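Local coordinates for protein leucine aminopeptidase 1 (Caenorhabditis elegans, PDB 2HB6) that removes amino acids, preferably leucine, from the N-termini of peptides as a two-zinc M17 aminopeptidase, and probably acts as a digestive enzyme, at residues 260-265 with 331-336; 377-382 with 401-406; 8-13 with 36-41. The protein carries 1 engineered substitution. All coordinates share one frame; numbering follows the deposited sequence. Where two conformers were deposited one is given.

Contact 1 (260-265 with 331-336); sequences GLQIKT and NNTDAE. With NA (sodium ion), chain G; NA (sodium ion), chain F.
Gln262 lays its terminal amide along the backbone of 331-333 and grips it at both ends. Its NE2 donates to Asn331 O at 2.9 Å, nearly straight (166° at the hydrogen) and with that oxygen in the amide plane; OE1 receives Thr333 N at 2.7 Å, the donor lying above the carbonyl plane. In Thr333, chi1 of 64° sets OG1 between its backbone N and carbonyl carbon, where it accepts Gln262 N at 2.8 Å, and the same hydroxyl is bonded to Gly259 O. Gly260 runs close to Thr333 OG1, and a CB on it would clash with that oxygen. This is the tight end, closed further by Lys266 of a second subunit, whose carbonyl also takes a bond from Gln262 NE2.

The other end is more open and wetter. Lys264 is bent at chi4 (-75°) and brings NZ to the syn lone pair of Asp334 OD1 at 2.9 Å, a salt bridge with a weak second bond to OD2. A water donates to both the backbone O of Gln262 and the side-chain OD2 of Asp334. Asp334 also reaches a sodium ion through its carbonyl O (2.7 Å) and OD1. In the conformer described, Glu336 OE2 joins it there, while Glu336 OE1 binds a second sodium at 2.3 Å. Asp257 also binds the first sodium; Lys252 and Asp275 bind the second. As in relatives, these residues probably hold the two zinc ions, and the salt bridge sets a metal-binding aspartate against a lysine that is probably catalytic.

Contact 2 (377-382 with 401-406); sequences AAMTND and APMLFA
Met403, in the conformer described, fills the hollow beside Ala377 and Met379: its CE lies 3.8 Å from Ala377 CB, while its CB meets Met379 CB at the same separation. The small methyl of Ala377 accommodates the thioether end, and the bend at chi3 (-118°) turns CE back over that residue. Met379 is the next bump. Its CG, anti to the backbone N, slides in at the edge of the Phe405 ring, 4.0 Å from CD1 and near the ring plane, and also meets Leu404 O. Strands 376-380 and 400-402 run parallel here, joined through helix 383-396 as a beta-alpha-beta unit of the catalytic domain; Ala378 N donates to Ala401 O at 2.9 Å (172° at the hydrogen), and Met403 N returns a bond to Ala378 O at 2.7 Å. Past the second bond the chains part, and a water fits between Thr380 N and Met403 O. Phe405 then lies flat against the turn leaving the first strand: Asn381 CA sits over the ring centre in a CH-pi contact, 3.7 Å from the centroid and 10° off its normal. Arg83 of a fourth subunit packs on Phe405 and donates to Thr380 O.

Contact 3 (8-13 with 36-41); sequences NGIQAV and GKFKEV
Ile10 pushes its branched side chain against one side of helix 36-42. The delta methyl, CD1, reaches Phe38 CB at 3.8 Å. The other arm, CG2, anti to the backbone N, meets Val41 CG2, also at 3.8 Å, and lies 4.0 Å from Lys37 CB. In the conformer described, Lys37 swings across the loop: CD lies 3.4 Å from Ile10 O, and the bend at chi3 (93°) turns CE and NZ along the same carbonyl, where NZ makes a weak hydrogen bond to Ile10 O. One water accepts from both Lys37 NZ and Ala12 N, linking the two segments on the solvent side. Cutting Ile10 back to an alanine is likely to open a gap against Phe38 and Val41, leaving the weak lysine bond and a bridging water to join loop and helix. In the second shell, Gln11 NE2 donates to Gly9 O at 2.9 Å and Asp149 receives Gln11 N. Phe38 is held edge-to-face by Phe114 and Trp52, and Val41 rests on Val112, which Ile10 also touches. The pattern is that of a helix packed over one face of an alpha/beta sheet, here in the macro-type N-terminal domain of the M17 family, with the loop after edge strand 3-8 closing against it.

Overall arrangement
Contacts 1 and 2 both belong to the catalytic domain, with centres 25 Å apart and nearest atoms about 14 Å apart, so they do not touch. Contact 1 forms part of the two-metal site itself; contact 2 is structural, although the side chain of Met379 comes within about 10 Å of that of Arg338, a predicted active-site residue. Contact 3 lies across the centre of the chain from both, its centre 55 Å from that of contact 1 and 45 Å from that of contact 2. Other subunits reach contacts 1 and 2, whereas no other chain of the six-chain assembly touches the segments of contact 3.

Contact 1 (260-265 with 331-336)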
ATOM      1  N   GLY A 260       2.051  -2.490 -20.072  1.00 33.62           N
ATOM      2  CA  GLY A 260       3.425  -2.483 -20.565  1.00 33.94           C
ATOM      3  C   GLY A 260       4.378  -2.730 -19.412  1.00 35.43           C
ATOM      4  O   GLY A 260       3.981  -3.309 -18.399  1.00 35.13           O
ATOM      5  N   LEU A 261       5.635  -2.301 -19.562  1.00 39.60           N
ATOM      6  CA  LEU A 261       6.637  -2.486 -18.505  1.00 39.12           C
ATOM      7  C   LEU A 261       6.276  -1.848 -17.144  1.00 39.82           C
ATOM      8  O   LEU A 261       6.517  -2.441 -16.084  1.00 33.86           O
ATOM      9  CB  LEU A 261       8.038  -2.093 -18.978  1.00 40.08           C
ATOM     10  CG  LEU A 261       8.809  -3.273 -19.591  1.00 44.49           C
ATOM     11  CD1 LEU A 261       9.948  -2.781 -20.441  1.00 39.21           C
ATOM     12  CD2 LEU A 261       9.325  -4.260 -18.516  1.00 32.01           C
ATOM     13  N   GLN A 262       5.661  -0.667 -17.174  1.00 37.93           N
ATOM     14  CA  GLN A 262       4.918  -0.173 -16.007  1.00 36.86           C
ATOM     15  C   GLN A 262       3.581  -0.904 -15.879  1.00 36.56           C
ATOM     16  O   GLN A 262       2.505  -0.355 -16.167  1.00 34.74           O
ATOM     17  CB  GLN A 262       4.738   1.349 -16.057  1.00 35.07           C
ATOM     18  CG  GLN A 262       5.974   2.105 -15.596  1.00 36.39           C
ATOM     19  CD  GLN A 262       6.097   3.458 -16.251  1.00 38.09           C
ATOM     20  OE1 GLN A 262       6.016   3.564 -17.471  1.00 36.63           O
ATOM     21  NE2 GLN A 262       6.316   4.503 -15.446  1.00 27.39           N
ATOM     22  N   ILE A 263       3.686  -2.151 -15.430  1.00 32.72           N
ATOM     23  CA  ILE A 263       2.629  -3.151 -15.540  1.00 29.15           C
ATOM     24  C   ILE A 263       1.451  -2.798 -14.630  1.00 32.55           C
ATOM     25  O   ILE A 263       1.630  -2.168 -13.575  1.00 25.86           O
ATOM     26  CB  ILE A 263       3.197  -4.555 -15.200  1.00 38.59           C
ATOM     27  CG1 ILE A 263       2.323  -5.674 -15.783  1.00 38.32           C
ATOM     28  CG2 ILE A 263       3.472  -4.696 -13.675  1.00 31.59           C
ATOM     29  CD1 ILE A 263       3.083  -6.971 -16.107  1.00 43.28           C
ATOM     30  N   LYS A 264       0.250  -3.184 -15.058  1.00 30.00           N
ATOM     31  CA  LYS A 264      -0.970  -2.995 -14.262  1.00 32.84           C
ATOM     32  C   LYS A 264      -0.974  -3.963 -13.079  1.00 33.63           C
ATOM     33  O   LYS A 264      -0.242  -4.954 -13.083  1.00 32.35           O
ATOM     34  CB  LYS A 264      -2.218  -3.224 -15.131  1.00 27.22           C
ATOM     35  CG  LYS A 264      -2.559  -2.049 -16.038  1.00 33.01           C
ATOM     36  CD  LYS A 264      -3.653  -2.428 -17.021  1.00 29.38           C
ATOM     37  CE  LYS A 264      -3.781  -1.403 -18.130  1.00 38.56           C
ATOM     38  NZ  LYS A 264      -4.442  -0.162 -17.649  1.00 32.69           N
ATOM     39  N   THR A 265      -1.795  -3.673 -12.072  1.00 33.54           N
ATOM     40  CA  THR A 265      -1.810  -4.469 -10.838  1.00 34.18           C
ATOM     41  C   THR A 265      -2.619  -5.739 -11.070  1.00 35.08           C
ATOM     42  O   THR A 265      -3.318  -5.863 -12.093  1.00 29.85           O
ATOM     43  CB  THR A 265      -2.482  -3.710  -9.666  1.00 38.24           C
ATOM     44  OG1 THR A 265      -3.853  -3.450  -9.999  1.00 38.12           O
ATOM     45  CG2 THR A 265      -1.750  -2.392  -9.352  1.00 41.11           C
ATOM     46  N   ASN A 331       7.145   8.501 -20.165  1.00 20.20           N
ATOM     47  CA  ASN A 331       7.405   8.256 -18.731  1.00 24.20           C
ATOM     48  C   ASN A 331       6.395   7.292 -18.114  1.00 21.93           C
ATOM     49  O   ASN A 331       6.471   6.950 -16.938  1.00 24.01           O
ATOM     50  CB  ASN A 331       7.477   9.573 -17.950  1.00 22.51           C
ATOM     51  CG  ASN A 331       6.157  10.323 -17.938  1.00 30.31           C
ATOM     52  OD1 ASN A 331       5.314  10.152 -18.824  1.00 26.51           O
ATOM     53  ND2 ASN A 331       5.971  11.161 -16.930  1.00 22.23           N
ATOM     54  N   ASN A 332       5.450   6.843 -18.933  1.00 26.05           N
ATOM     55  CA  ASN A 332       4.354   5.999 -18.466  1.00 23.34           C
ATOM     56  C   ASN A 332       3.881   5.054 -19.586  1.00 23.47           C
ATOM     57  O   ASN A 332       3.147   5.455 -20.484  1.00 23.63           O
ATOM     58  CB  ASN A 332       3.194   6.880 -17.971  1.00 22.31           C
ATOM     59  CG  ASN A 332       2.058   6.076 -17.304  1.00 26.50           C
ATOM     60  OD1 ASN A 332       2.054   4.847 -17.314  1.00 27.85           O
ATOM     61  ND2 ASN A 332       1.098   6.787 -16.718  1.00 23.70           N
ATOM     62  N   THR A 333       4.279   3.786 -19.516  1.00 22.63           N
ATOM     63  CA  THR A 333       3.878   2.826 -20.542  1.00 28.52           C
ATOM     64  C   THR A 333       2.396   2.422 -20.458  1.00 29.89           C
ATOM     65  O   THR A 333       1.839   1.893 -21.422  1.00 35.84           O
ATOM     66  CB  THR A 333       4.742   1.552 -20.513  1.00 28.45           C
ATOM     67  OG1 THR A 333       4.535   0.883 -19.269  1.00 27.41           O
ATOM     68  CG2 THR A 333       6.226   1.893 -20.688  1.00 23.69           C
ATOM     69  N   ASP A 334       1.771   2.671 -19.309  1.00 27.81           N
ATOM     70  CA  ASP A 334       0.319   2.533 -19.159  1.00 28.24           C
ATOM     71  C   ASP A 334      -0.461   3.758 -19.677  1.00 27.59           C
ATOM     72  O   ASP A 334      -1.684   3.840 -19.534  1.00 27.67           O
ATOM     73  CB  ASP A 334      -0.036   2.253 -17.697  1.00 29.60           C
ATOM     74  CG  ASP A 334      -1.412   1.615 -17.538  1.00 35.31           C
ATOM     75  OD1 ASP A 334      -1.959   1.094 -18.537  1.00 39.29           O
ATOM     76  OD2 ASP A 334      -1.966   1.667 -16.423  1.00 41.35           O
ATOM     77  N   ALA A 335       0.230   4.699 -20.301  1.00 20.93           N
ATOM     78  CA  ALA A 335      -0.446   5.810 -20.957  1.00 21.54           C
ATOM     79  C   ALA A 335      -0.157   5.776 -22.453  1.00 23.19           C
ATOM     80  O   ALA A 335       0.238   6.781 -23.051  1.00 23.52           O
ATOM     81  CB  ALA A 335      -0.012   7.130 -20.335  1.00 23.14           C
ATOM     82  N   GLU A 336      -0.359   4.603 -23.056  1.00 25.86           N
ATOM     83  CA  GLU A 336       0.075   4.278 -24.427  0.50 24.53           C
ATOM     84  C   GLU A 336      -0.998   4.542 -25.478  1.00 26.42           C
ATOM     85  O   GLU A 336      -0.702   4.773 -26.649  1.00 25.96           O
ATOM     86  CB  GLU A 336       0.483   2.798 -24.495  0.50 25.13           C
ATOM     87  CG  GLU A 336      -0.673   1.803 -24.756  0.50 26.82           C
ATOM     88  CD  GLU A 336      -1.688   1.739 -23.630  0.50 42.38           C
ATOM     89  OE1 GLU A 336      -2.890   1.484 -23.915  0.50 23.45           O
ATOM     90  OE2 GLU A 336      -1.311   1.968 -22.454  0.50 34.54           O
TER
HETATM   91 NA    NA G3002      -3.456   2.259 -20.767  1.00 31.52          NA
HETATM   92 NA    NA F3001      -4.969   1.566 -22.974  1.00 28.09          NA
HETATM   93  O   HOH W   1       0.223   0.400 -14.902  1.00 42.02           O
HETATM   94  O   HOH W   2      -5.257   3.421 -18.752  1.00 50.00           O

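Contact 2 (377-382 with 401-406)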
ATOM      1  N   ALA A 377     -16.594  11.740 -21.745  1.00 18.68           N
ATOM      2  CA  ALA A 377     -16.027  13.068 -21.524  1.00 17.03           C
ATOM      3  C   ALA A 377     -15.415  13.620 -22.811  1.00 17.19           C
ATOM      4  O   ALA A 377     -14.456  13.057 -23.348  1.00 16.10           O
ATOM      5  CB  ALA A 377     -14.976  13.020 -20.377  1.00 15.69           C
ATOM      6  N   ALA A 378     -15.992  14.723 -23.298  1.00 16.49           N
ATOM      7  CA  ALA A 378     -15.628  15.330 -24.571  1.00 19.69           C
ATOM      8  C   ALA A 378     -14.809  16.599 -24.355  1.00 17.86           C
ATOM      9  O   ALA A 378     -15.236  17.514 -23.639  1.00 20.69           O
ATOM     10  CB  ALA A 378     -16.893  15.686 -25.377  1.00 15.26           C
ATOM     11  N   MET A 379     -13.662  16.654 -25.007  1.00 15.64           N
ATOM     12  CA  MET A 379     -12.818  17.843 -25.011  1.00 20.26           C
ATOM     13  C   MET A 379     -12.631  18.291 -26.455  1.00 19.41           C
ATOM     14  O   MET A 379     -12.130  17.526 -27.289  1.00 21.32           O
ATOM     15  CB  MET A 379     -11.457  17.511 -24.392  1.00 17.55           C
ATOM     16  CG  MET A 379     -10.582  18.733 -24.076  1.00 21.58           C
ATOM     17  SD  MET A 379      -8.927  18.268 -23.513  1.00 20.27           S
ATOM     18  CE  MET A 379      -8.187  17.752 -25.062  1.00 19.90           C
ATOM     19  N   THR A 380     -13.028  19.531 -26.748  1.00 17.29           N
ATOM     20  CA  THR A 380     -12.982  20.048 -28.120  1.00 19.50           C
ATOM     21  C   THR A 380     -12.542  21.510 -28.190  1.00 16.10           C
ATOM     22  O   THR A 380     -12.833  22.298 -27.285  1.00 21.15           O
ATOM     23  CB  THR A 380     -14.342  19.847 -28.891  1.00 15.60           C
ATOM     24  OG1 THR A 380     -14.260  20.426 -30.205  1.00 19.42           O
ATOM     25  CG2 THR A 380     -15.510  20.507 -28.173  1.00 15.13           C
ATOM     26  N   ASN A 381     -11.868  21.867 -29.277  1.00 20.07           N
ATOM     27  CA  ASN A 381     -11.517  23.271 -29.547  1.00 21.42           C
ATOM     28  C   ASN A 381     -12.701  24.102 -30.053  1.00 22.73           C
ATOM     29  O   ASN A 381     -12.592  25.319 -30.212  1.00 21.39           O
ATOM     30  CB  ASN A 381     -10.345  23.367 -30.531  1.00 24.08           C
ATOM     31  CG  ASN A 381     -10.704  22.884 -31.929  1.00 25.36           C
ATOM     32  OD1 ASN A 381     -11.468  21.936 -32.093  1.00 21.15           O
ATOM     33  ND2 ASN A 381     -10.144  23.532 -32.941  1.00 20.21           N
ATOM     34  N   ASP A 382     -13.825  23.440 -30.310  1.00 22.62           N
ATOM     35  CA  ASP A 382     -14.984  24.097 -30.932  1.00 18.81           C
ATOM     36  C   ASP A 382     -16.205  24.079 -30.021  1.00 20.70           C
ATOM     37  O   ASP A 382     -16.818  23.026 -29.790  1.00 18.47           O
ATOM     38  CB  ASP A 382     -15.299  23.461 -32.288  1.00 19.75           C
ATOM     39  CG  ASP A 382     -16.265  24.302 -33.112  1.00 19.67           C
ATOM     40  OD1 ASP A 382     -15.796  25.157 -33.889  1.00 25.85           O
ATOM     41  OD2 ASP A 382     -17.488  24.112 -32.958  1.00 21.87           O
ATOM     42  N   ALA A 401     -20.582  14.491 -21.563  1.00 17.01           N
ATOM     43  CA  ALA A 401     -20.377  15.665 -20.707  1.00 19.16           C
ATOM     44  C   ALA A 401     -19.097  16.367 -21.164  1.00 20.72           C
ATOM     45  O   ALA A 401     -18.193  15.725 -21.706  1.00 19.12           O
ATOM     46  CB  ALA A 401     -20.272  15.215 -19.232  1.00 14.49           C
ATOM     47  N   PRO A 402     -19.025  17.696 -20.995  1.00 19.73           N
ATOM     48  CA  PRO A 402     -17.834  18.393 -21.476  1.00 19.91           C
ATOM     49  C   PRO A 402     -16.639  18.391 -20.504  1.00 19.75           C
ATOM     50  O   PRO A 402     -16.827  18.378 -19.289  1.00 20.39           O
ATOM     51  CB  PRO A 402     -18.334  19.827 -21.710  1.00 19.68           C
ATOM     52  CG  PRO A 402     -19.467  20.004 -20.737  1.00 20.44           C
ATOM     53  CD  PRO A 402     -20.034  18.617 -20.424  1.00 17.63           C
ATOM     54  N   MET A 403     -15.440  18.382 -21.083  1.00 18.91           N
ATOM     55  CA  MET A 403     -14.167  18.580 -20.383  0.50 24.32           C
ATOM     56  C   MET A 403     -13.697  19.987 -20.698  1.00 26.42           C
ATOM     57  O   MET A 403     -13.867  20.436 -21.832  1.00 29.71           O
ATOM     58  CB  MET A 403     -13.110  17.673 -21.016  0.50 26.84           C
ATOM     59  CG  MET A 403     -12.897  16.350 -20.389  0.50 24.63           C
ATOM     60  SD  MET A 403     -11.285  15.755 -20.915  0.50 20.46           S
ATOM     61  CE  MET A 403     -11.727  14.264 -21.804  0.50 15.87           C
ATOM     62  N   LEU A 404     -13.063  20.659 -19.735  1.00 20.69           N
ATOM     63  CA  LEU A 404     -12.312  21.889 -20.045  1.00 18.41           C
ATOM     64  C   LEU A 404     -11.333  21.755 -21.199  1.00 18.82           C
ATOM     65  O   LEU A 404     -10.550  20.791 -21.273  1.00 19.88           O
ATOM     66  CB  LEU A 404     -11.547  22.401 -18.809  1.00 20.61           C
ATOM     67  CG  LEU A 404     -12.360  23.047 -17.700  1.00 19.90           C
ATOM     68  CD1 LEU A 404     -11.466  23.206 -16.454  1.00 18.62           C
ATOM     69  CD2 LEU A 404     -12.981  24.404 -18.135  1.00 17.17           C
ATOM     70  N   PHE A 405     -11.357  22.748 -22.083  1.00 17.81           N
ATOM     71  CA  PHE A 405     -10.367  22.867 -23.127  1.00 17.33           C
ATOM     72  C   PHE A 405      -9.451  24.054 -22.826  1.00 21.18           C
ATOM     73  O   PHE A 405      -9.819  25.209 -23.064  1.00 20.90           O
ATOM     74  CB  PHE A 405     -11.042  23.079 -24.494  1.00 12.79           C
ATOM     75  CG  PHE A 405     -10.069  23.113 -25.645  1.00 22.92           C
ATOM     76  CD1 PHE A 405      -9.593  21.932 -26.201  1.00 24.95           C
ATOM     77  CD2 PHE A 405      -9.626  24.325 -26.175  1.00 18.26           C
ATOM     78  CE1 PHE A 405      -8.690  21.964 -27.259  1.00 22.55           C
ATOM     79  CE2 PHE A 405      -8.733  24.355 -27.232  1.00 20.54           C
ATOM     80  CZ  PHE A 405      -8.260  23.170 -27.767  1.00 18.11           C
ATOM     81  N   ALA A 406      -8.253  23.770 -22.323  1.00 21.35           N
ATOM     82  CA  ALA A 406      -7.292  24.835 -22.050  1.00 21.32           C
ATOM     83  C   ALA A 406      -5.841  24.391 -22.223  1.00 21.90           C
ATOM     84  O   ALA A 406      -5.148  24.191 -21.234  1.00 20.65           O
ATOM     85  CB  ALA A 406      -7.520  25.403 -20.651  1.00 18.36           C
TER
HETATM   86  O   HOH W   3     -14.395  20.695 -24.509  1.00 21.81           O

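Contact 3 (8-13 with 36-41)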
ATOM      1  N   ASN A   8     -41.825  -1.327 -37.538  1.00 24.60           N
ATOM      2  CA  ASN A   8     -42.706  -0.180 -37.396  1.00 26.35           C
ATOM      3  C   ASN A   8     -44.156  -0.652 -37.179  1.00 28.25           C
ATOM      4  O   ASN A   8     -44.893  -0.877 -38.140  1.00 29.45           O
ATOM      5  CB  ASN A   8     -42.589   0.681 -38.673  1.00 26.13           C
ATOM      6  CG  ASN A   8     -43.480   1.918 -38.655  1.00 31.45           C
ATOM      7  OD1 ASN A   8     -43.913   2.384 -37.599  1.00 25.18           O
ATOM      8  ND2 ASN A   8     -43.753   2.462 -39.846  1.00 25.15           N
ATOM      9  N   GLY A   9     -44.554  -0.804 -35.920  1.00 22.80           N
ATOM     10  CA  GLY A   9     -45.881  -1.302 -35.572  1.00 25.04           C
ATOM     11  C   GLY A   9     -45.854  -2.713 -35.013  1.00 22.80           C
ATOM     12  O   GLY A   9     -44.988  -3.518 -35.373  1.00 22.76           O
ATOM     13  N   ILE A  10     -46.797  -2.994 -34.118  1.00 23.98           N
ATOM     14  CA  ILE A  10     -47.006  -4.343 -33.570  1.00 29.52           C
ATOM     15  C   ILE A  10     -47.423  -5.309 -34.668  1.00 37.51           C
ATOM     16  O   ILE A  10     -48.388  -5.061 -35.406  1.00 34.28           O
ATOM     17  CB  ILE A  10     -48.104  -4.365 -32.476  1.00 29.92           C
ATOM     18  CG1 ILE A  10     -47.715  -3.480 -31.291  1.00 29.93           C
ATOM     19  CG2 ILE A  10     -48.364  -5.810 -31.985  1.00 28.99           C
ATOM     20  CD1 ILE A  10     -48.876  -3.206 -30.326  1.00 33.49           C
ATOM     21  N   GLN A  11     -46.681  -6.406 -34.779  1.00 35.01           N
ATOM     22  CA  GLN A  11     -47.028  -7.475 -35.697  1.00 36.84           C
ATOM     23  C   GLN A  11     -46.915  -8.801 -34.974  1.00 40.03           C
ATOM     24  O   GLN A  11     -46.381  -8.862 -33.866  1.00 37.45           O
ATOM     25  CB  GLN A  11     -46.121  -7.427 -36.926  1.00 32.48           C
ATOM     26  CG  GLN A  11     -46.469  -6.287 -37.876  1.00 49.74           C
ATOM     27  CD  GLN A  11     -45.251  -5.696 -38.532  1.00 49.03           C
ATOM     28  OE1 GLN A  11     -44.636  -6.337 -39.375  1.00 53.56           O
ATOM     29  NE2 GLN A  11     -44.887  -4.469 -38.148  1.00 44.37           N
ATOM     30  N   ALA A  12     -47.441  -9.860 -35.584  1.00 44.12           N
ATOM     31  CA  ALA A  12     -47.299 -11.203 -35.021  1.00 43.77           C
ATOM     32  C   ALA A  12     -45.843 -11.667 -35.118  1.00 35.90           C
ATOM     33  O   ALA A  12     -45.095 -11.245 -36.006  1.00 38.28           O
ATOM     34  CB  ALA A  12     -48.232 -12.192 -35.726  1.00 44.36           C
ATOM     35  N   VAL A  13     -45.463 -12.564 -34.229  1.00 33.69           N
ATOM     36  CA  VAL A  13     -44.137 -13.133 -34.257  1.00 29.74           C
ATOM     37  C   VAL A  13     -44.348 -14.595 -34.634  1.00 33.89           C
ATOM     38  O   VAL A  13     -45.472 -15.068 -34.671  1.00 34.10           O
ATOM     39  CB  VAL A  13     -43.388 -12.948 -32.933  1.00 34.79           C
ATOM     40  CG1 VAL A  13     -43.318 -11.479 -32.570  1.00 30.31           C
ATOM     41  CG2 VAL A  13     -44.046 -13.718 -31.837  1.00 34.78           C
ATOM     42  N   GLY A  36     -57.235  -4.087 -30.059  1.00 33.10           N
ATOM     43  CA  GLY A  36     -56.575  -4.261 -31.350  1.00 36.38           C
ATOM     44  C   GLY A  36     -55.386  -5.197 -31.295  1.00 33.76           C
ATOM     45  O   GLY A  36     -55.428  -6.228 -30.619  1.00 31.74           O
ATOM     46  N   LYS A  37     -54.318  -4.825 -32.001  1.00 33.54           N
ATOM     47  CA  LYS A  37     -53.128  -5.666 -32.086  0.50 32.84           C
ATOM     48  C   LYS A  37     -52.438  -5.812 -30.732  1.00 32.20           C
ATOM     49  O   LYS A  37     -51.904  -6.882 -30.415  1.00 34.94           O
ATOM     50  CB  LYS A  37     -52.154  -5.124 -33.135  0.50 38.49           C
ATOM     51  CG  LYS A  37     -52.778  -4.956 -34.521  0.50 43.97           C
ATOM     52  CD  LYS A  37     -51.738  -5.006 -35.626  0.50 52.44           C
ATOM     53  CE  LYS A  37     -51.566  -6.417 -36.177  0.50 59.53           C
ATOM     54  NZ  LYS A  37     -50.752  -6.423 -37.425  0.50 59.81           N
ATOM     55  N   PHE A  38     -52.461  -4.745 -29.932  1.00 30.16           N
ATOM     56  CA  PHE A  38     -51.884  -4.796 -28.593  1.00 32.27           C
ATOM     57  C   PHE A  38     -52.589  -5.806 -27.697  1.00 32.86           C
ATOM     58  O   PHE A  38     -51.934  -6.661 -27.098  1.00 26.47           O
ATOM     59  CB  PHE A  38     -51.846  -3.417 -27.929  1.00 31.46           C
ATOM     60  CG  PHE A  38     -51.280  -3.439 -26.527  1.00 31.18           C
ATOM     61  CD1 PHE A  38     -50.032  -4.006 -26.273  1.00 31.34           C
ATOM     62  CD2 PHE A  38     -52.007  -2.915 -25.464  1.00 28.61           C
ATOM     63  CE1 PHE A  38     -49.515  -4.039 -24.972  1.00 28.34           C
ATOM     64  CE2 PHE A  38     -51.501  -2.940 -24.164  1.00 32.45           C
ATOM     65  CZ  PHE A  38     -50.251  -3.500 -23.920  1.00 31.36           C
ATOM     66  N   LYS A  39     -53.919  -5.706 -27.611  1.00 33.59           N
ATOM     67  CA  LYS A  39     -54.740  -6.726 -26.928  1.00 32.43           C
ATOM     68  C   LYS A  39     -54.397  -8.141 -27.372  1.00 30.35           C
ATOM     69  O   LYS A  39     -54.211  -9.022 -26.546  1.00 33.08           O
ATOM     70  CB  LYS A  39     -56.236  -6.461 -27.137  1.00 35.46           C
ATOM     71  CG  LYS A  39     -57.174  -7.524 -26.565  1.00 32.37           C
ATOM     72  CD  LYS A  39     -58.624  -7.115 -26.815  1.00 46.76           C
ATOM     73  CE  LYS A  39     -59.613  -8.133 -26.273  1.00 54.86           C
ATOM     74  NZ  LYS A  39     -61.012  -7.593 -26.278  1.00 59.89           N
ATOM     75  N   GLU A  40     -54.286  -8.341 -28.677  1.00 32.08           N
ATOM     76  CA  GLU A  40     -54.019  -9.656 -29.246  1.00 36.56           C
ATOM     77  C   GLU A  40     -52.708 -10.237 -28.701  1.00 37.98           C
ATOM     78  O   GLU A  40     -52.636 -11.412 -28.353  1.00 31.62           O
ATOM     79  CB  GLU A  40     -53.970  -9.535 -30.769  1.00 36.64           C
ATOM     80  CG  GLU A  40     -53.657 -10.807 -31.535  1.00 50.29           C
ATOM     81  CD  GLU A  40     -53.472 -10.542 -33.027  1.00 63.86           C
ATOM     82  OE1 GLU A  40     -54.257  -9.748 -33.604  1.00 63.28           O
ATOM     83  OE2 GLU A  40     -52.535 -11.123 -33.620  1.00 63.90           O
ATOM     84  N   VAL A  41     -51.689  -9.387 -28.610  1.00 36.99           N
ATOM     85  CA  VAL A  41     -50.369  -9.766 -28.107  1.00 34.34           C
ATOM     86  C   VAL A  41     -50.360  -9.917 -26.575  1.00 31.10           C
ATOM     87  O   VAL A  41     -49.791 -10.868 -26.031  1.00 36.31           O
ATOM     88  CB  VAL A  41     -49.315  -8.730 -28.607  1.00 37.54           C
ATOM     89  CG1 VAL A  41     -48.114  -8.660 -27.697  1.00 40.54           C
ATOM     90  CG2 VAL A  41     -48.902  -9.060 -30.034  1.00 38.70           C
TER
HETATM   91  O   HOH W   4     -49.347  -9.271 -37.964  1.00 47.46           O